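Cystathionine gamma-synthase (Xanthomonas oryzae pv. oryzae KACC 10331, PDB 6LD7) probably catalyses the formation of cystathionine in methionine biosynthesis, using pyridoxal 5'-phosphate as its cofactor. Local coordinates at residues 92-97 against 220-225; 165-170 against 191-196. The protein carries 1 engineered substitution. All coordinates share one frame; numbering follows the deposited sequence.

Interaction 1. Residues 92-97 against 220-225; sequences NLVLNA and GAVVAR
Val222 meets Val94 and Leu93 where helix 87-98 packs on strand 220-224, a pairing that shows how the large domain of a fold-type I pyridoxal phosphate enzyme is assembled. The strand lies antiparallel to both its neighbours in the seven-stranded sheet, a hallmark of this fold, and the helix covers the face onto which Val222 projects. The tight part of the contact is purely apolar. Val94 CG2 lies across the fork of Val222, 3.9 Å from CG1 and 4.2 Å from CG2. Beside it, Leu93 contributes one branch, CD2 coming to 4.1 Å from Val222 CG2; with CG swung away from the backbone N (chi1 174°), this leucine extends toward the sheet. Leu202 of the next strand touches both valines, and Trp236 of helix 227-240 touches Leu93. On the helix the contact ends at Leu93 and Val94; Asn92 and Asn96 lie on the side away from the strand, Asn96 partly exposed. Leu122 of a neighbouring subunit packs on Asn96, and Lys125 of that subunit hydrogen-bonds through NZ to Asn96 O. There Asn92 O accepts from both Asn96 N and Asn96 ND2; ND2 of Asn96 lies 2.9 Å from Asn92 O, 49° above its carbonyl plane.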
loop_
_atom_site.group_PDB
_atom_site.type_symbol
_atom_site.label_atom_id
_atom_site.label_comp_id
_atom_site.label_asym_id
_atom_site.label_seq_id
_atom_site.Cartn_x
_atom_site.Cartn_y
_atom_site.Cartn_z
ATOM N N ASN C 92 25.037 -10.183 -1.921
ATOM C CA ASN C 92 24.840 -11.632 -2.137
ATOM C C ASN C 92 24.748 -11.936 -3.642
ATOM O O ASN C 92 25.456 -12.874 -4.139
ATOM C CB ASN C 92 23.614 -12.076 -1.334
ATOM C CG ASN C 92 23.350 -13.570 -1.441
ATOM O OD1 ASN C 92 24.299 -14.239 -1.678
ATOM N ND2 ASN C 92 22.241 -14.088 -0.929
ATOM N N LEU C 93 23.897 -11.203 -4.373
ATOM C CA LEU C 93 23.762 -11.406 -5.825
ATOM C C LEU C 93 25.119 -11.303 -6.561
ATOM O O LEU C 93 25.509 -12.202 -7.358
ATOM C CB LEU C 93 22.773 -10.359 -6.297
ATOM C CG LEU C 93 22.631 -10.335 -7.816
ATOM C CD1 LEU C 93 22.203 -11.676 -8.358
ATOM C CD2 LEU C 93 21.697 -9.246 -8.243
ATOM N N VAL C 94 25.902 -10.265 -6.300
ATOM C CA VAL C 94 27.211 -10.108 -6.978
ATOM C C VAL C 94 28.138 -11.280 -6.642
ATOM O O VAL C 94 28.760 -11.749 -7.548
ATOM C CB VAL C 94 27.879 -8.807 -6.580
ATOM C CG1 VAL C 94 29.279 -8.743 -7.146
ATOM C CG2 VAL C 94 27.005 -7.611 -6.971
ATOM N N LEU C 95 28.263 -11.654 -5.384
ATOM C CA LEU C 95 29.102 -12.801 -4.971
ATOM C C LEU C 95 28.750 -14.055 -5.767
ATOM O O LEU C 95 29.686 -14.744 -6.186
ATOM C CB LEU C 95 28.962 -13.088 -3.489
ATOM C CG LEU C 95 29.355 -11.937 -2.561
ATOM C CD1 LEU C 95 29.051 -12.369 -1.108
ATOM C CD2 LEU C 95 30.809 -11.560 -2.730
ATOM N N ASN C 96 27.465 -14.336 -5.954
ATOM C CA ASN C 96 27.016 -15.530 -6.687
ATOM C C ASN C 96 27.181 -15.324 -8.192
ATOM O O ASN C 96 27.498 -16.280 -8.892
ATOM C CB ASN C 96 25.553 -15.825 -6.380
ATOM C CG ASN C 96 25.377 -16.529 -5.058
ATOM O OD1 ASN C 96 25.478 -17.760 -5.002
ATOM N ND2 ASN C 96 25.058 -15.773 -4.013
ATOM N N ALA C 97 26.996 -14.149 -8.754
ATOM C CA ALA C 97 27.139 -14.031 -10.210
ATOM C C ALA C 97 28.617 -14.055 -10.595
ATOM O O ALA C 97 28.968 -14.433 -11.716
ATOM C CB ALA C 97 26.535 -12.768 -10.723
ATOM N N GLY C 220 17.805 -3.140 -2.204
ATOM C CA GLY C 220 19.097 -3.009 -2.845
ATOM C C GLY C 220 18.973 -2.876 -4.327
ATOM O O GLY C 220 17.871 -3.066 -4.881
ATOM N N ALA C 221 20.100 -2.587 -4.957
ATOM C CA ALA C 221 20.224 -2.448 -6.403
ATOM C C ALA C 221 21.666 -2.744 -6.819
ATOM O O ALA C 221 22.610 -2.460 -6.054
ATOM C CB ALA C 221 19.761 -1.038 -6.713
ATOM N N VAL C 222 21.807 -3.330 -7.986
ATOM C CA VAL C 222 23.078 -3.507 -8.646
ATOM C C VAL C 222 22.903 -3.018 -10.058
ATOM O O VAL C 222 21.948 -3.423 -10.744
ATOM C CB VAL C 222 23.510 -4.986 -8.703
ATOM C CG1 VAL C 222 24.941 -5.059 -9.146
ATOM C CG2 VAL C 222 23.359 -5.605 -7.397
ATOM N N VAL C 223 23.854 -2.222 -10.475
ATOM C CA VAL C 223 23.935 -1.703 -11.831
ATOM C C VAL C 223 25.267 -2.181 -12.415
ATOM O O VAL C 223 26.333 -1.986 -11.825
ATOM C CB VAL C 223 23.769 -0.169 -11.836
ATOM C CG1 VAL C 223 23.994 0.372 -13.227
ATOM C CG2 VAL C 223 22.384 0.276 -11.347
ATOM N N ALA C 224 25.184 -2.803 -13.572
ATOM C CA ALA C 224 26.342 -3.243 -14.349
ATOM C C ALA C 224 26.614 -2.261 -15.476
ATOM O O ALA C 224 25.656 -1.823 -16.130
ATOM C CB ALA C 224 26.166 -4.621 -14.885
ATOM N N ARG C 225 27.893 -2.017 -15.722
ATOM C CA ARG C 225 28.337 -1.187 -16.865
ATOM C C ARG C 225 27.957 -1.939 -18.131
ATOM O O ARG C 225 27.429 -1.337 -19.007
ATOM C CB ARG C 225 29.865 -0.965 -16.788
ATOM C CG ARG C 225 30.458 0.088 -17.729
ATOM C CD ARG C 225 31.983 0.404 -17.376
ATOM N NE ARG C 225 32.761 -0.603 -18.180
ATOM C CZ ARG C 225 33.648 -1.576 -17.803
ATOM N NH1 ARG C 225 34.166 -1.745 -16.595
ATOM N NH2 ARG C 225 34.108 -2.374 -18.742
#

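Interaction 2. Residues 165-170 against 191-196; sequences TDLRFV and ALQKPL
Leu167, in the first turn of helix 167-176, packs against Gln193 and Pro195 of the loop that leads from strand 180-184 toward strand 202-206. The helix is the connection of a beta-alpha-beta crossover, joining the adjacent parallel strands 151-155 and 180-184 of the large domain, and the leucine shows a single branch packing such a helix against the loop beyond the second strand. From CA the CB bond points at the loop, but Leu167 CB is still 5.7 Å from Pro195 CA. CG follows on the side away from the carbonyl carbon (chi1 -69°), and CD1 lies anti to CA (chi2 176°), which extends that branch toward the loop. CD1 therefore does the touching: it stands 4.0 Å from Gln193 CD and 4.1 Å from Gln193 CG, the two side chains approaching from opposite directions. The same methyl rests on the proline, 4.2 Å from Pro195 CA and 4.3 Å from Pro195 CB. Leu167 CD2 is farther off, 4.8 Å from Pro195 CB. Ile154 of strand 151-155 and Phe198 also touch the leucine. Gln303 of helix 297-303 hydrogen-bonds through NE2 to Thr165 O and through OE1 to Leu167 N, fixing the backbone just where the helix starts, and it also touches the Gln193 side chain. Asp166 is the N-cap: its OD1 accepts from Phe169 N at 3.1 Å, in a nearly straight bond (174°) that arrives from above the carboxylate plane.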
loop_
_atom_site.group_PDB
_atom_site.type_symbol
_atom_site.label_atom_id
_atom_site.label_comp_id
_atom_site.label_asym_id
_atom_site.label_seq_id
_atom_site.Cartn_x
_atom_site.Cartn_y
_atom_site.Cartn_z
ATOM N N THR C 165 38.520 6.269 -0.838
ATOM C CA THR C 165 39.321 5.448 -1.731
ATOM C C THR C 165 39.323 6.116 -3.085
ATOM O O THR C 165 38.235 6.542 -3.593
ATOM C CB THR C 165 38.706 4.059 -1.881
ATOM O OG1 THR C 165 38.574 3.508 -0.572
ATOM C CG2 THR C 165 39.506 3.176 -2.788
ATOM N N ASP C 166 40.486 6.079 -3.715
ATOM C CA ASP C 166 40.701 6.731 -5.024
ATOM C C ASP C 166 40.223 5.790 -6.101
ATOM O O ASP C 166 40.871 4.761 -6.402
ATOM C CB ASP C 166 42.158 7.172 -5.103
ATOM C CG ASP C 166 42.555 7.794 -6.428
ATOM O OD1 ASP C 166 41.792 7.654 -7.476
ATOM O OD2 ASP C 166 43.613 8.433 -6.383
ATOM N N LEU C 167 39.055 6.074 -6.641
ATOM C CA LEU C 167 38.412 5.154 -7.608
ATOM C C LEU C 167 39.331 4.917 -8.798
ATOM O O LEU C 167 39.486 3.738 -9.237
ATOM C CB LEU C 167 37.056 5.728 -8.052
ATOM C CG LEU C 167 35.982 5.742 -6.954
ATOM C CD1 LEU C 167 34.720 6.408 -7.441
ATOM C CD2 LEU C 167 35.672 4.318 -6.508
ATOM N N ARG C 168 39.775 5.977 -9.445
ATOM C CA ARG C 168 40.553 5.825 -10.712
ATOM C C ARG C 168 41.810 4.978 -10.405
ATOM O O ARG C 168 42.138 4.082 -11.167
ATOM C CB ARG C 168 40.991 7.191 -11.321
ATOM C CG ARG C 168 41.367 7.021 -12.789
ATOM C CD ARG C 168 41.733 8.279 -13.529
ATOM N NE ARG C 168 40.613 9.101 -13.934
ATOM C CZ ARG C 168 40.102 10.158 -13.273
ATOM N NH1 ARG C 168 40.567 10.576 -12.103
ATOM N NH2 ARG C 168 39.035 10.751 -13.772
ATOM N N PHE C 169 42.518 5.281 -9.334
ATOM C CA PHE C 169 43.750 4.532 -8.954
ATOM C C PHE C 169 43.398 3.044 -8.800
ATOM O O PHE C 169 44.051 2.114 -9.423
ATOM C CB PHE C 169 44.357 5.131 -7.665
ATOM C CG PHE C 169 45.450 4.288 -7.049
ATOM C CD1 PHE C 169 46.634 4.061 -7.731
ATOM C CD2 PHE C 169 45.325 3.793 -5.760
ATOM C CE1 PHE C 169 47.624 3.240 -7.180
ATOM C CE2 PHE C 169 46.310 2.998 -5.200
ATOM C CZ PHE C 169 47.458 2.701 -5.915
ATOM N N VAL C 170 42.387 2.756 -7.959
ATOM C CA VAL C 170 42.116 1.324 -7.625
ATOM C C VAL C 170 41.637 0.585 -8.856
ATOM O O VAL C 170 42.151 -0.540 -9.124
ATOM C CB VAL C 170 41.155 1.165 -6.447
ATOM C CG1 VAL C 170 40.779 -0.292 -6.216
ATOM C CG2 VAL C 170 41.804 1.739 -5.227
ATOM N N ALA C 191 23.599 10.474 -7.210
ATOM C CA ALA C 191 23.593 11.927 -7.474
ATOM C C ALA C 191 24.971 12.515 -7.118
ATOM O O ALA C 191 25.222 13.607 -7.541
ATOM C CB ALA C 191 22.534 12.582 -6.618
ATOM N N LEU C 192 25.732 11.925 -6.203
ATOM C CA LEU C 192 27.004 12.519 -5.679
ATOM C C LEU C 192 28.284 11.796 -6.148
ATOM O O LEU C 192 29.362 12.364 -6.036
ATOM C CB LEU C 192 26.900 12.581 -4.153
ATOM C CG LEU C 192 25.886 13.567 -3.614
ATOM C CD1 LEU C 192 25.919 13.651 -2.094
ATOM C CD2 LEU C 192 26.062 14.935 -4.280
ATOM N N GLN C 193 28.171 10.620 -6.751
ATOM C CA GLN C 193 29.344 9.821 -7.148
ATOM C C GLN C 193 28.852 8.797 -8.143
ATOM O O GLN C 193 27.802 8.063 -7.848
ATOM C CB GLN C 193 30.047 9.186 -5.919
ATOM C CG GLN C 193 31.301 8.426 -6.247
ATOM C CD GLN C 193 31.927 7.879 -4.988
ATOM O OE1 GLN C 193 31.468 6.831 -4.387
ATOM N NE2 GLN C 193 33.013 8.534 -4.597
ATOM N N LYS C 194 29.614 8.677 -9.201
ATOM C CA LYS C 194 29.343 7.761 -10.325
ATOM C C LYS C 194 30.540 6.867 -10.606
ATOM O O LYS C 194 31.327 7.092 -11.541
ATOM C CB LYS C 194 28.950 8.570 -11.542
ATOM C CG LYS C 194 27.611 9.287 -11.412
ATOM C CD LYS C 194 27.234 10.120 -12.654
ATOM C CE LYS C 194 27.160 9.201 -13.862
ATOM N NZ LYS C 194 26.553 9.909 -15.013
ATOM N N PRO C 195 30.647 5.751 -9.865
ATOM C CA PRO C 195 31.796 4.868 -9.993
ATOM C C PRO C 195 31.976 4.258 -11.386
ATOM O O PRO C 195 33.150 3.994 -11.807
ATOM C CB PRO C 195 31.581 3.823 -8.909
ATOM C CG PRO C 195 30.704 4.525 -7.928
ATOM C CD PRO C 195 29.753 5.354 -8.779
ATOM N N LEU C 196 30.900 4.115 -12.139
ATOM C CA LEU C 196 31.008 3.519 -13.506
ATOM C C LEU C 196 31.688 4.524 -14.410
ATOM O O LEU C 196 32.214 4.063 -15.369
ATOM C CB LEU C 196 29.671 3.086 -14.110
ATOM C CG LEU C 196 28.794 2.134 -13.265
ATOM C CD1 LEU C 196 27.484 1.749 -13.985
ATOM C CD2 LEU C 196 29.522 0.867 -12.887
#

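The two contacts are built into the same sheet domain, their centres about 17 Å apart, and interaction 2 is nested along the chain within the loop that interaction 1 closes. They also touch. Val222 faces helix 87-98, whereas its neighbour Val223 supplies CG1 to Leu196 CD1 at 3.8 Å, so the strand of interaction 1 meets the loop of interaction 2 on the opposite face of the sheet. That methyl, Leu196 CD1, also lies 4.2 Å from Arg225 N, just past the strand. Between strands 202-206 and 220-224 the chain holds Lys209, the predicted site of pyridoxal phosphate attachment, consistent with both contacts belonging to the framework of the cofactor-binding domain.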